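Local coordinates for protein packaging enzyme P4 (Pseudomonas phage phi6, PDB 4BLO) that probably works as a hexameric RecA-like molecular motor that hydrolyses nucleoside triphosphates to drive viral RNA into the procapsid, at residues 25-30 and 217-222; 46-51 and 62-67; 135-138 and 144-147; 211-216 and 245-250. All coordinates share one frame; numbering follows the deposited sequence.

Interaction 1: 25-30 and 217-222; sequences VSLQVL and SNLFTQ
The side-chain oxygen OE1 of Gln222 meets a hydroxyl and a methyl: Ser23 is joined to it by a weak hydrogen bond, and Val25 places CG1 3.3 Å from Gln222 OE1. The contact lies on the RecA-like core of a P-loop ATPase, where residues 217-222 of helix 208-222 are covered by the segment 25-30, whose strand 26-27 pairs antiparallel with strand 34-35. The chain of Gln222 is extended beyond CG and runs past Val25 in the opposite direction, so an amide on a long arm reaches the polar neighbour while Val25 lies alongside.

The rest of the contact is apolar. Leu219, one turn before Gln222, directs CD1 at the branch point of Val25, where it stands 3.9 Å from Val25 CB. Val25 projects toward the helix; with CG1 beside its own backbone N (chi1 -69°), both methyls are placed within about 4.0 Å of Leu219 CD1. A short, branched side chain suits this buried place, where both methyls meet one leucine. Beyond the strand the main chain belongs to the subunit interface: Gln28 O accepts a hydrogen bond from Arg195 of a second subunit, and Leu30 O one from Lys197 of that same subunit. Leu27 completes the cover on the helix more loosely, its CD1 lying 4.3 Å from Leu219 CD2, the other methyl of that leucine.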
loop_
_atom_site.group_PDB
_atom_site.type_symbol
_atom_site.label_atom_id
_atom_site.label_comp_id
_atom_site.label_asym_id
_atom_site.label_seq_id
_atom_site.Cartn_x
_atom_site.Cartn_y
_atom_site.Cartn_z
ATOM N N VAL L 25 30.923 7.372 10.271
ATOM C CA VAL L 25 30.007 6.517 9.510
ATOM C C VAL L 25 28.560 6.756 9.891
ATOM O O VAL L 25 28.250 7.262 10.977
ATOM C CB VAL L 25 30.335 5.000 9.595
ATOM C CG1 VAL L 25 31.629 4.670 8.870
ATOM C CG2 VAL L 25 30.364 4.491 11.041
ATOM N N SER L 26 27.677 6.344 8.978
ATOM C CA SER L 26 26.230 6.393 9.114
ATOM C C SER L 26 25.617 5.118 8.545
ATOM O O SER L 26 26.332 4.239 8.061
ATOM C CB SER L 26 25.663 7.620 8.406
ATOM O OG SER L 26 26.096 8.823 9.024
ATOM N N LEU L 27 24.294 5.005 8.629
ATOM C CA LEU L 27 23.539 3.884 8.089
ATOM C C LEU L 27 22.181 4.379 7.661
ATOM O O LEU L 27 21.686 5.369 8.195
ATOM C CB LEU L 27 23.429 2.720 9.079
ATOM C CG LEU L 27 23.187 1.355 8.442
ATOM C CD1 LEU L 27 24.473 0.745 7.933
ATOM C CD2 LEU L 27 22.516 0.424 9.404
ATOM N N GLN L 28 21.610 3.825 6.607
ATOM C CA GLN L 28 20.311 4.193 6.082
ATOM C C GLN L 28 19.587 2.947 5.601
ATOM O O GLN L 28 20.223 2.031 5.057
ATOM C CB GLN L 28 20.450 5.212 4.952
ATOM C CG GLN L 28 19.149 5.944 4.615
ATOM C CD GLN L 28 19.142 6.532 3.226
ATOM O OE1 GLN L 28 19.971 6.214 2.373
ATOM N NE2 GLN L 28 18.203 7.402 2.968
ATOM N N VAL L 29 18.276 2.923 5.823
ATOM C CA VAL L 29 17.388 1.932 5.237
ATOM C C VAL L 29 16.232 2.054 4.234
ATOM O O VAL L 29 16.316 1.533 3.122
ATOM C CB VAL L 29 16.604 1.159 6.317
ATOM C CG1 VAL L 29 15.965 -0.085 5.720
ATOM C CG2 VAL L 29 17.518 0.795 7.476
ATOM N N LEU L 30 15.162 2.742 4.627
ATOM C CA LEU L 30 14.172 3.436 3.807
ATOM C C LEU L 30 13.868 4.861 4.285
ATOM O O LEU L 30 13.017 5.541 3.714
ATOM C CB LEU L 30 12.876 2.624 3.735
ATOM C CG LEU L 30 12.916 1.360 2.875
ATOM C CD1 LEU L 30 11.517 0.791 2.691
ATOM C CD2 LEU L 30 13.563 1.645 1.529
ATOM N N SER L 217 28.668 -5.020 5.440
ATOM C CA SER L 217 29.936 -5.613 5.014
ATOM C C SER L 217 31.053 -4.573 4.989
ATOM O O SER L 217 32.115 -4.817 5.557
ATOM C CB SER L 217 29.792 -6.274 3.647
ATOM O OG SER L 217 30.942 -7.034 3.308
ATOM N N ASN L 218 30.796 -3.398 4.382
ATOM C CA ASN L 218 31.788 -2.318 4.273
ATOM C C ASN L 218 32.117 -1.714 5.655
ATOM O O ASN L 218 33.269 -1.354 5.903
ATOM C CB ASN L 218 31.334 -1.249 3.287
ATOM C CG ASN L 218 31.231 -1.707 1.846
ATOM O OD1 ASN L 218 30.465 -1.145 1.050
ATOM N ND2 ASN L 218 32.008 -2.715 1.461
ATOM N N LEU L 219 31.123 -1.678 6.560
ATOM C CA LEU L 219 31.287 -1.220 7.939
ATOM C C LEU L 219 32.319 -2.121 8.647
ATOM O O LEU L 219 33.203 -1.624 9.340
ATOM C CB LEU L 219 29.914 -1.272 8.640
ATOM C CG LEU L 219 29.488 -0.127 9.567
ATOM C CD1 LEU L 219 29.630 1.232 8.922
ATOM C CD2 LEU L 219 28.061 -0.312 10.011
ATOM N N PHE L 220 32.259 -3.441 8.396
ATOM C CA PHE L 220 33.206 -4.406 8.959
ATOM C C PHE L 220 34.547 -4.355 8.230
ATOM O O PHE L 220 35.576 -4.562 8.874
ATOM C CB PHE L 220 32.638 -5.829 8.932
ATOM C CG PHE L 220 31.405 -6.036 9.784
ATOM C CD1 PHE L 220 31.225 -5.327 10.965
ATOM C CD2 PHE L 220 30.446 -6.974 9.428
ATOM C CE1 PHE L 220 30.091 -5.527 11.757
ATOM C CE2 PHE L 220 29.318 -7.185 10.228
ATOM C CZ PHE L 220 29.146 -6.460 11.387
ATOM N N THR L 221 34.550 -4.069 6.905
ATOM C CA THR L 221 35.783 -3.968 6.107
ATOM C C THR L 221 36.622 -2.783 6.599
ATOM O O THR L 221 37.838 -2.903 6.727
ATOM C CB THR L 221 35.464 -3.846 4.608
ATOM O OG1 THR L 221 34.561 -4.891 4.230
ATOM C CG2 THR L 221 36.716 -3.885 3.733
ATOM N N GLN L 222 35.960 -1.661 6.913
ATOM C CA GLN L 222 36.582 -0.442 7.411
ATOM C C GLN L 222 37.169 -0.619 8.829
ATOM O O GLN L 222 38.172 0.033 9.145
ATOM C CB GLN L 222 35.549 0.681 7.425
ATOM C CG GLN L 222 36.149 2.019 7.063
ATOM C CD GLN L 222 35.090 2.963 6.558
ATOM O OE1 GLN L 222 34.218 3.402 7.320
ATOM N NE2 GLN L 222 35.155 3.308 5.266
#

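Interaction 2: 46-51 and 62-67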
loop_
_atom_site.group_PDB
_atom_site.type_symbol
_atom_site.label_atom_id
_atom_site.label_comp_id
_atom_site.label_asym_id
_atom_site.label_seq_id
_atom_site.Cartn_x
_atom_site.Cartn_y
_atom_site.Cartn_z
ATOM N N ALA L 46 36.755 -0.815 26.084
ATOM C CA ALA L 46 37.377 -0.487 27.375
ATOM C C ALA L 46 36.773 -1.306 28.537
ATOM O O ALA L 46 37.515 -1.810 29.379
ATOM C CB ALA L 46 37.232 0.999 27.652
ATOM N N ALA L 47 35.438 -1.465 28.549
ATOM C CA ALA L 47 34.704 -2.221 29.561
ATOM C C ALA L 47 35.025 -3.724 29.487
ATOM O O ALA L 47 35.173 -4.361 30.540
ATOM C CB ALA L 47 33.207 -1.996 29.404
ATOM N N VAL L 48 35.147 -4.275 28.251
ATOM C CA VAL L 48 35.453 -5.686 27.978
ATOM C C VAL L 48 36.881 -5.990 28.453
ATOM O O VAL L 48 37.081 -6.975 29.177
ATOM C CB VAL L 48 35.241 -6.048 26.481
ATOM C CG1 VAL L 48 35.863 -7.396 26.123
ATOM C CG2 VAL L 48 33.762 -6.043 26.130
ATOM N N MET L 49 37.849 -5.124 28.080
ATOM C CA MET L 49 39.256 -5.272 28.457
ATOM C C MET L 49 39.445 -5.196 29.974
ATOM O O MET L 49 40.238 -5.969 30.521
ATOM C CB MET L 49 40.137 -4.215 27.761
ATOM C CG MET L 49 40.126 -4.277 26.224
ATOM S SD MET L 49 40.331 -5.918 25.495
ATOM C CE MET L 49 42.029 -6.113 25.674
ATOM N N GLU L 50 38.717 -4.271 30.644
ATOM C CA GLU L 50 38.797 -4.079 32.089
ATOM C C GLU L 50 38.299 -5.329 32.824
ATOM O O GLU L 50 38.921 -5.744 33.813
ATOM C CB GLU L 50 38.002 -2.840 32.523
ATOM C CG GLU L 50 38.504 -2.265 33.837
ATOM C CD GLU L 50 37.574 -1.283 34.516
ATOM O OE1 GLU L 50 37.238 -0.250 33.892
ATOM O OE2 GLU L 50 37.177 -1.546 35.673
ATOM N N LEU L 51 37.191 -5.936 32.317
ATOM C CA LEU L 51 36.606 -7.159 32.876
ATOM C C LEU L 51 37.512 -8.370 32.600
ATOM O O LEU L 51 37.676 -9.214 33.487
ATOM C CB LEU L 51 35.202 -7.394 32.307
ATOM C CG LEU L 51 34.371 -8.473 32.997
ATOM C CD1 LEU L 51 33.745 -7.961 34.284
ATOM C CD2 LEU L 51 33.327 -8.983 32.076
ATOM N N VAL L 62 27.964 -14.038 28.760
ATOM C CA VAL L 62 26.911 -13.444 29.583
ATOM C C VAL L 62 27.391 -12.136 30.201
ATOM O O VAL L 62 26.613 -11.199 30.325
ATOM C CB VAL L 62 26.451 -14.410 30.710
ATOM C CG1 VAL L 62 25.022 -14.106 31.145
ATOM C CG2 VAL L 62 26.592 -15.873 30.303
ATOM N N ASP L 63 28.653 -12.084 30.628
ATOM C CA ASP L 63 29.215 -10.918 31.304
ATOM C C ASP L 63 29.598 -9.795 30.349
ATOM O O ASP L 63 29.744 -8.658 30.805
ATOM C CB ASP L 63 30.438 -11.324 32.141
ATOM C CG ASP L 63 30.216 -12.464 33.125
ATOM O OD1 ASP L 63 29.068 -12.625 33.599
ATOM O OD2 ASP L 63 31.191 -13.180 33.429
ATOM N N ILE L 64 29.754 -10.094 29.039
ATOM C CA ILE L 64 30.158 -9.083 28.052
ATOM C C ILE L 64 28.965 -8.558 27.228
ATOM O O ILE L 64 29.195 -7.902 26.211
ATOM C CB ILE L 64 31.318 -9.558 27.137
ATOM C CG1 ILE L 64 30.953 -10.831 26.322
ATOM C CG2 ILE L 64 32.587 -9.732 27.957
ATOM C CD1 ILE L 64 31.749 -11.058 25.086
ATOM N N ARG L 65 27.712 -8.791 27.664
ATOM C CA ARG L 65 26.564 -8.265 26.919
ATOM C C ARG L 65 26.492 -6.724 27.152
ATOM O O ARG L 65 26.804 -6.268 28.260
ATOM C CB ARG L 65 25.258 -9.022 27.247
ATOM C CG ARG L 65 24.603 -8.675 28.568
ATOM C CD ARG L 65 24.135 -9.900 29.311
ATOM N NE ARG L 65 23.033 -10.602 28.653
ATOM C CZ ARG L 65 22.183 -11.398 29.294
ATOM N NH1 ARG L 65 22.301 -11.586 30.605
ATOM N NH2 ARG L 65 21.199 -11.998 28.634
ATOM N N PRO L 66 26.220 -5.905 26.099
ATOM C CA PRO L 66 26.284 -4.435 26.263
ATOM C C PRO L 66 25.346 -3.856 27.315
ATOM O O PRO L 66 25.723 -2.883 27.967
ATOM C CB PRO L 66 25.906 -3.905 24.880
ATOM C CG PRO L 66 26.204 -5.009 23.956
ATOM C CD PRO L 66 25.910 -6.266 24.701
ATOM N N SER L 67 24.139 -4.458 27.490
ATOM C CA SER L 67 23.120 -4.026 28.465
ATOM C C SER L 67 23.646 -4.063 29.917
ATOM O O SER L 67 23.173 -3.298 30.757
ATOM C CB SER L 67 21.869 -4.891 28.345
ATOM O OG SER L 67 22.145 -6.256 28.596
#
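One methyl of Leu51, CD2, lies over a face of the flat peptide group between Asp63 and Ile64, 3.8 Å from Asp63 O, and on that same side it meets Asp63 CB at 3.7 Å. The carboxylate of Asp63 is turned away from the leucine: its CG is 4.8 Å from Leu51 CD2, so the aspartate lends its aliphatic carbon to the contact while its charged end stays clear of the apolar methyls. Leu51 reaches this place with CG anti to the backbone N (chi1 -169°), and its side chain crosses that of Asp63 at roughly a right angle.

Here helix 38-54 packs against the loop that follows it, before helix 66-69 begins with Arg65 in its N-cap position. Ile64 and Val48 make up the buried part. Ile64 CG2 lies 4.3 Å from Val48 CG2 and is equally distant from the Leu51 methyl, so the isoleucine fits between residues one turn apart on the helix. Branched aliphatic side chains suit Val48 and Ile64 because both are buried, and Leu177 of helix 167-179 in the ATPase core packs on each. Tyr44, on the same helix as Val48, hydrogen-bonds through its hydroxyl to Ile64 O.

Interaction 3: 135-138 and 144-147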
loop_
_atom_site.group_PDB
_atom_site.type_symbol
_atom_site.label_atom_id
_atom_site.label_comp_id
_atom_site.label_asym_id
_atom_site.label_seq_id
_atom_site.Cartn_x
_atom_site.Cartn_y
_atom_site.Cartn_z
ATOM N N THR L 135 25.820 -25.819 11.153
ATOM C CA THR L 135 27.032 -25.504 10.389
ATOM C C THR L 135 27.829 -24.418 11.120
ATOM O O THR L 135 29.047 -24.553 11.270
ATOM C CB THR L 135 26.681 -25.082 8.957
ATOM O OG1 THR L 135 25.972 -26.145 8.338
ATOM C CG2 THR L 135 27.911 -24.748 8.127
ATOM N N LEU L 136 27.122 -23.373 11.614
ATOM C CA LEU L 136 27.735 -22.278 12.339
ATOM C C LEU L 136 28.523 -22.767 13.587
ATOM O O LEU L 136 29.683 -22.392 13.760
ATOM C CB LEU L 136 26.655 -21.251 12.740
ATOM C CG LEU L 136 27.112 -20.076 13.627
ATOM C CD1 LEU L 136 28.139 -19.194 12.919
ATOM C CD2 LEU L 136 25.941 -19.265 14.082
ATOM N N ASN L 137 27.912 -23.611 14.422
ATOM C CA ASN L 137 28.538 -23.993 15.672
ATOM C C ASN L 137 29.475 -25.200 15.555
ATOM O O ASN L 137 30.503 -25.216 16.245
ATOM C CB ASN L 137 27.484 -24.203 16.748
ATOM C CG ASN L 137 26.792 -22.898 17.095
ATOM O OD1 ASN L 137 27.270 -22.093 17.897
ATOM N ND2 ASN L 137 25.698 -22.598 16.409
ATOM N N GLU L 138 29.165 -26.180 14.681
ATOM C CA GLU L 138 30.018 -27.362 14.520
ATOM C C GLU L 138 31.143 -27.130 13.529
ATOM O O GLU L 138 32.291 -27.396 13.882
ATOM C CB GLU L 138 29.214 -28.590 14.089
ATOM C CG GLU L 138 28.286 -29.120 15.161
ATOM C CD GLU L 138 27.634 -30.445 14.822
ATOM O OE1 GLU L 138 27.325 -30.692 13.634
ATOM O OE2 GLU L 138 27.398 -31.233 15.766
ATOM N N VAL L 144 32.954 -15.653 19.401
ATOM C CA VAL L 144 31.830 -14.991 20.064
ATOM C C VAL L 144 30.549 -15.316 19.269
ATOM O O VAL L 144 30.499 -15.085 18.064
ATOM C CB VAL L 144 32.089 -13.455 20.202
ATOM C CG1 VAL L 144 30.888 -12.742 20.813
ATOM C CG2 VAL L 144 33.347 -13.174 21.029
ATOM N N LEU L 145 29.533 -15.856 19.940
ATOM C CA LEU L 145 28.259 -16.194 19.314
ATOM C C LEU L 145 27.156 -15.262 19.819
ATOM O O LEU L 145 26.698 -15.404 20.956
ATOM C CB LEU L 145 27.888 -17.682 19.546
ATOM C CG LEU L 145 26.467 -18.147 19.136
ATOM C CD1 LEU L 145 26.280 -18.191 17.625
ATOM C CD2 LEU L 145 26.145 -19.486 19.749
ATOM N N ILE L 146 26.748 -14.295 18.965
ATOM C CA ILE L 146 25.671 -13.359 19.269
ATOM C C ILE L 146 24.377 -14.068 18.965
ATOM O O ILE L 146 24.189 -14.570 17.850
ATOM C CB ILE L 146 25.792 -12.010 18.511
ATOM C CG1 ILE L 146 27.105 -11.264 18.863
ATOM C CG2 ILE L 146 24.532 -11.121 18.730
ATOM C CD1 ILE L 146 27.404 -10.141 17.931
ATOM N N ARG L 147 23.501 -14.152 19.979
ATOM C CA ARG L 147 22.206 -14.799 19.826
ATOM C C ARG L 147 21.112 -13.737 19.865
ATOM O O ARG L 147 21.014 -12.958 20.824
ATOM C CB ARG L 147 22.017 -15.910 20.844
ATOM C CG ARG L 147 22.697 -17.189 20.405
ATOM C CD ARG L 147 21.750 -18.374 20.561
ATOM N NE ARG L 147 21.334 -18.968 19.285
ATOM C CZ ARG L 147 20.258 -19.741 19.120
ATOM N NH1 ARG L 147 19.439 -19.983 20.136
ATOM N NH2 ARG L 147 19.971 -20.243 17.928
#
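Helix 132-140 runs over strand 144-147 with Asn137 and Leu145 nearest in the backbone, their CA atoms 8.6 Å apart, and the helix widens into a pi-type turn at 135-138. That separation is bridged by side chains alone. Leu145 points at the helix with CG anti to its backbone N (chi1 171°) and turns its two methyls to neighbouring residues. CD1 meets Leu136 CD2 at 3.7 Å, the two leucine side chains meeting at a slant, and also comes near Asn137 OD1. Leu145 CD2 is closer to that oxygen, 3.4 Å from Asn137 OD1, where the asparagine crosses the leucine nearly at right angles.

The other end of the Asn137 amide is engaged within the helix: ND2 hydrogen-bonds to Ser133 O, one turn earlier. This ties the side chain back along its own helix and brings the oxygen toward the strand. The helix is the one that follows the P-loop (Walker A motif) of this RecA-like fold, and Lys132 and Ser133 at its start belong to the observed ADP pocket; the side chain of Asn137 is itself about 7 Å from the nucleotide. Leucine is well suited to positions 136 and 145, because both are buried between helix and sheet, and Leu136 also rests on Ala185 and Asp187 of the neighbouring strand 184-187. Farther along strand 144-147, Arg147 forms salt bridges with Asp156 and with Glu153, another residue of the ADP pocket.

Interaction 4: 211-216 and 245-250; sequences SLLTDI and GQVMAS
Polar contacts between Thr214 and Ser250 join helix 208-222 of the RecA-like ATPase core to the loop residue Ser250, which follows helix 240-248. Thr214 OG1 lies 3.2 Å from Ser250 O and also within hydrogen-bonding reach of Tyr210 O, one turn back. The same carbonyl oxygen of Ser250 receives a CA-H...O contact from Thr214 CA at 3.3 Å, with 128° at the hydrogen. So close an approach, 4.9 Å between the CA atoms of the pair, suits small side chains such as serine and threonine.

Across the subunit interface, Arg190 of a second subunit hydrogen-bonds to both hydroxyls, using NH2 for Thr214 OG1 and NH1 for Ser250 OG. One guanidinium thereby spans the junction of the two segments.

The apolar contact sits one residue earlier on helix 208-222. Leu213 CD1 rests in the fork of Val247, 3.9 Å from Val247 CG1 and just as far from CG2, and Val247 continues onto Ala123 and Met125 of strand 120-126.

Within its own segment, Ser250 keeps OG beside its backbone N (chi1 -57°), from where it donates to Gln246 O at 3.2 Å, tilted 24° from the carbonyl plane.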
loop_
_atom_site.group_PDB
_atom_site.type_symbol
_atom_site.label_atom_id
_atom_site.label_comp_id
_atom_site.label_asym_id
_atom_site.label_seq_id
_atom_site.Cartn_x
_atom_site.Cartn_y
_atom_site.Cartn_z
ATOM N N SER L 211 21.241 -3.822 -0.102
ATOM C CA SER L 211 22.004 -2.609 0.168
ATOM C C SER L 211 22.492 -2.616 1.612
ATOM O O SER L 211 23.650 -2.281 1.855
ATOM C CB SER L 211 21.165 -1.367 -0.126
ATOM O OG SER L 211 21.291 -1.031 -1.501
ATOM N N LEU L 212 21.635 -3.056 2.558
ATOM C CA LEU L 212 21.979 -3.151 3.976
ATOM C C LEU L 212 23.132 -4.138 4.215
ATOM O O LEU L 212 24.032 -3.814 4.984
ATOM C CB LEU L 212 20.763 -3.554 4.824
ATOM C CG LEU L 212 20.278 -2.524 5.873
ATOM C CD1 LEU L 212 18.996 -2.990 6.549
ATOM C CD2 LEU L 212 21.334 -2.259 6.933
ATOM N N LEU L 213 23.125 -5.308 3.528
ATOM C CA LEU L 213 24.193 -6.312 3.638
ATOM C C LEU L 213 25.543 -5.729 3.195
ATOM O O LEU L 213 26.549 -5.967 3.870
ATOM C CB LEU L 213 23.866 -7.565 2.802
ATOM C CG LEU L 213 22.890 -8.588 3.378
ATOM C CD1 LEU L 213 22.531 -9.621 2.331
ATOM C CD2 LEU L 213 23.482 -9.310 4.570
ATOM N N THR L 214 25.550 -4.948 2.079
ATOM C CA THR L 214 26.739 -4.278 1.530
ATOM C C THR L 214 27.257 -3.201 2.509
ATOM O O THR L 214 28.469 -3.129 2.754
ATOM C CB THR L 214 26.451 -3.684 0.150
ATOM O OG1 THR L 214 26.009 -4.722 -0.723
ATOM C CG2 THR L 214 27.661 -3.028 -0.454
ATOM N N ASP L 215 26.331 -2.381 3.060
ATOM C CA ASP L 215 26.631 -1.333 4.035
ATOM C C ASP L 215 27.194 -1.953 5.325
ATOM O O ASP L 215 28.148 -1.418 5.894
ATOM C CB ASP L 215 25.376 -0.492 4.335
ATOM C CG ASP L 215 24.991 0.511 3.268
ATOM O OD1 ASP L 215 25.736 0.629 2.263
ATOM O OD2 ASP L 215 23.969 1.212 3.456
ATOM N N ILE L 216 26.624 -3.093 5.765
ATOM C CA ILE L 216 27.101 -3.812 6.949
ATOM C C ILE L 216 28.500 -4.406 6.633
ATOM O O ILE L 216 29.419 -4.247 7.435
ATOM C CB ILE L 216 26.075 -4.874 7.424
ATOM C CG1 ILE L 216 24.876 -4.208 8.122
ATOM C CG2 ILE L 216 26.719 -5.906 8.324
ATOM C CD1 ILE L 216 23.612 -5.042 8.182
ATOM N N GLY L 245 22.316 -15.782 -5.113
ATOM C CA GLY L 245 23.101 -15.180 -6.187
ATOM C C GLY L 245 23.221 -13.680 -6.025
ATOM O O GLY L 245 24.280 -13.089 -6.281
ATOM N N GLN L 246 22.146 -13.083 -5.516
ATOM C CA GLN L 246 22.063 -11.662 -5.276
ATOM C C GLN L 246 22.845 -11.281 -4.027
ATOM O O GLN L 246 23.475 -10.232 -4.013
ATOM C CB GLN L 246 20.596 -11.229 -5.158
ATOM C CG GLN L 246 19.733 -11.458 -6.421
ATOM C CD GLN L 246 20.175 -10.711 -7.655
ATOM O OE1 GLN L 246 20.576 -9.552 -7.578
ATOM N NE2 GLN L 246 20.097 -11.351 -8.815
ATOM N N VAL L 247 22.819 -12.132 -2.981
ATOM C CA VAL L 247 23.512 -11.909 -1.704
ATOM C C VAL L 247 25.024 -12.040 -1.917
ATOM O O VAL L 247 25.803 -11.267 -1.340
ATOM C CB VAL L 247 22.981 -12.844 -0.585
ATOM C CG1 VAL L 247 23.897 -12.823 0.636
ATOM C CG2 VAL L 247 21.552 -12.461 -0.180
ATOM N N MET L 248 25.435 -12.978 -2.781
ATOM C CA MET L 248 26.840 -13.189 -3.134
ATOM C C MET L 248 27.484 -11.886 -3.656
ATOM O O MET L 248 28.639 -11.611 -3.350
ATOM C CB MET L 248 26.912 -14.270 -4.208
ATOM C CG MET L 248 27.360 -15.623 -3.733
ATOM S SD MET L 248 27.055 -16.702 -5.153
ATOM C CE MET L 248 28.229 -17.990 -4.884
ATOM N N ALA L 249 26.723 -11.085 -4.423
ATOM C CA ALA L 249 27.120 -9.800 -5.016
ATOM C C ALA L 249 27.074 -8.638 -3.990
ATOM O O ALA L 249 27.484 -7.519 -4.312
ATOM C CB ALA L 249 26.210 -9.485 -6.195
ATOM N N SER L 250 26.593 -8.920 -2.756
ATOM C CA SER L 250 26.434 -7.940 -1.686
ATOM C C SER L 250 27.288 -8.232 -0.434
ATOM O O SER L 250 27.280 -7.415 0.490
ATOM C CB SER L 250 24.962 -7.865 -1.287
ATOM O OG SER L 250 24.151 -7.535 -2.402
#

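In the fold
Interactions 1 and 4 share helix 208-222, using successive parts of it; their centres are 11 Å apart, and they touch where Leu27 packs on Leu212 and Asp215. Along the chain their segments alternate, so the N-terminal strand 26-27, this helix and helix 240-248 are bound into one block, and both contacts reach the second subunit. Interactions 2 and 3 come in series, nested inside the loop closed by interaction 1. Interaction 2, 30 Å from interaction 4 between centres, packs peripheral helix 38-54 on the loop that follows it; interaction 3 lies near the nucleotide, without touching it, on the P-loop helix and central sheet. Together they run from the periphery through the ATPase core to the subunit interface of the hexamer.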